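Local coordinates for protein aldo-keto reductase 1 (PDB 5KET) that probably reduces aldehydes and other carbonyl compounds with NADPH and binds the NADP cofactor, at residues L77-V82 / L109-V114. Residues are numbered along the deposited sequence; the frame is centred on the assembly and turned at random.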
# COMPACT_ATOMS: atom_id res chain seq x y z
N LEU A 77 4.92 5.71 23.96
CA LEU A 77 4.93 5.93 22.52
C LEU A 77 4.06 7.13 22.21
O LEU A 77 2.87 7.13 22.53
CB LEU A 77 4.44 4.69 21.77
CG LEU A 77 4.66 4.72 20.26
CD1 LEU A 77 6.07 5.19 19.94
CD2 LEU A 77 4.42 3.34 19.68
N LYS A 78 4.67 8.16 21.63
CA LYS A 78 3.95 9.37 21.27
C LYS A 78 3.32 9.21 19.89
O LYS A 78 3.82 8.48 19.03
CB LYS A 78 4.88 10.59 21.27
CG LYS A 78 5.61 10.84 22.58
N ARG A 79 2.22 9.92 19.69
CA ARG A 79 1.55 9.90 18.41
C ARG A 79 2.40 10.55 17.32
O ARG A 79 2.37 10.10 16.16
CB ARG A 79 0.21 10.61 18.56
CG ARG A 79 -0.43 10.86 17.26
CD ARG A 79 -0.63 9.52 16.50
NE ARG A 79 -1.62 9.67 15.42
CZ ARG A 79 -1.36 9.58 14.13
NH1 ARG A 79 -0.13 9.39 13.67
NH2 ARG A 79 -2.30 9.73 13.27
N GLU A 80 3.17 11.58 17.66
CA GLU A 80 4.03 12.14 16.65
C GLU A 80 5.18 11.21 16.26
O GLU A 80 5.95 11.56 15.36
CB GLU A 80 4.59 13.48 17.13
CG GLU A 80 5.40 13.39 18.38
CD GLU A 80 6.40 14.52 18.49
OE1 GLU A 80 6.71 15.13 17.44
OE2 GLU A 80 6.87 14.80 19.61
N ASP A 81 5.30 10.05 16.90
CA ASP A 81 6.37 9.11 16.62
C ASP A 81 5.94 7.96 15.71
O ASP A 81 6.77 7.11 15.38
CB ASP A 81 6.93 8.54 17.93
CG ASP A 81 7.66 9.58 18.77
OD1 ASP A 81 8.23 10.53 18.20
OD2 ASP A 81 7.65 9.44 20.01
N VAL A 82 4.68 7.91 15.30
CA VAL A 82 4.16 6.79 14.52
C VAL A 82 3.48 7.34 13.27
O VAL A 82 2.88 8.43 13.28
CB VAL A 82 3.18 5.92 15.35
CG1 VAL A 82 1.84 6.62 15.57
CG2 VAL A 82 2.98 4.55 14.70
N LEU A 109 -9.90 4.35 13.89
CA LEU A 109 -8.55 4.47 14.41
C LEU A 109 -8.48 5.29 15.69
O LEU A 109 -7.45 5.27 16.37
CB LEU A 109 -7.65 5.10 13.35
CG LEU A 109 -7.67 4.49 11.93
CD1 LEU A 109 -7.00 5.41 10.92
CD2 LEU A 109 -7.03 3.11 11.98
N GLN A 110 -9.56 6.00 16.03
CA GLN A 110 -9.62 6.87 17.21
C GLN A 110 -8.48 7.90 17.21
O GLN A 110 -7.93 8.25 18.26
CB GLN A 110 -9.61 6.06 18.50
CG GLN A 110 -10.49 4.82 18.47
CD GLN A 110 -10.51 4.08 19.80
OE1 GLN A 110 -10.76 2.89 19.85
NE2 GLN A 110 -10.26 4.79 20.88
N LEU A 111 -8.14 8.40 16.03
CA LEU A 111 -7.13 9.44 15.89
C LEU A 111 -7.76 10.72 15.35
O LEU A 111 -8.82 10.70 14.71
CB LEU A 111 -6.01 9.00 14.94
CG LEU A 111 -5.54 7.55 15.07
CD1 LEU A 111 -4.61 7.21 13.93
CD2 LEU A 111 -4.92 7.34 16.44
N ASP A 112 -7.10 11.84 15.62
CA ASP A 112 -7.51 13.12 15.07
C ASP A 112 -6.93 13.40 13.69
O ASP A 112 -7.37 14.35 13.03
CB ASP A 112 -7.11 14.25 16.03
CG ASP A 112 -7.87 14.19 17.34
OD1 ASP A 112 -9.05 13.78 17.33
OD2 ASP A 112 -7.28 14.56 18.38
N TYR A 113 -5.96 12.60 13.25
CA TYR A 113 -5.32 12.79 11.95
C TYR A 113 -4.58 11.52 11.58
O TYR A 113 -4.14 10.77 12.46
CB TYR A 113 -4.36 13.99 11.97
CG TYR A 113 -2.99 13.74 12.60
CD1 TYR A 113 -2.79 13.93 13.96
CD2 TYR A 113 -1.90 13.37 11.81
CE1 TYR A 113 -1.54 13.72 14.54
CE2 TYR A 113 -0.65 13.15 12.37
CZ TYR A 113 -0.47 13.33 13.73
OH TYR A 113 0.78 13.12 14.29
N VAL A 114 -4.46 11.27 10.28
CA VAL A 114 -3.56 10.23 9.77
C VAL A 114 -2.39 10.92 9.10
O VAL A 114 -2.46 12.08 8.67
CB VAL A 114 -4.25 9.25 8.80
CG1 VAL A 114 -5.22 8.34 9.54
CG2 VAL A 114 -4.96 10.01 7.67
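Arg79 lays its guanidinium flat over the ring of Tyr113, a parallel cation-pi stack between two helix-to-strand loops of the aldo-keto reductase TIM barrel. The planes are 9° apart, and Arg79 CZ stands 4.1 Å from the centroid of the Tyr113 ring. The two side chains run past one another in opposite directions: Arg79 CG lies 3.9 Å from Tyr113 OH, while Arg79 CZ is 3.9 Å from Tyr113 CZ. The Leu111 methyl CD1 packs obliquely against the guanidinium, 4.0 Å from Arg79 CZ, and Val114 CA meets the guanidinium edge. On Arg79, CG is anti to the backbone N (chi1 169°), and the chain then bends at chi2 on its way across to the neighbouring loop. Asp115 OD1 takes NH1 in a salt bridge, which helps fix the rotation of the group from the strand 114-119 side. An alanine in place of Tyr113 would probably leave one guanidinium face without its aromatic cover and the group freer to turn. Arg167 also makes a cation-pi contact with Tyr113, linking this surface contact to strand 166-172. On the arginine side, residues 79-81 form a short 3-10 segment ahead of strand 83-88, with Asp81 N hydrogen-bonded to Lys78 O. On the other loop, Gln110, with positive phi, ends helix 98-109 in a Schellman motif, Leu111 N reaching back to Leu106 O.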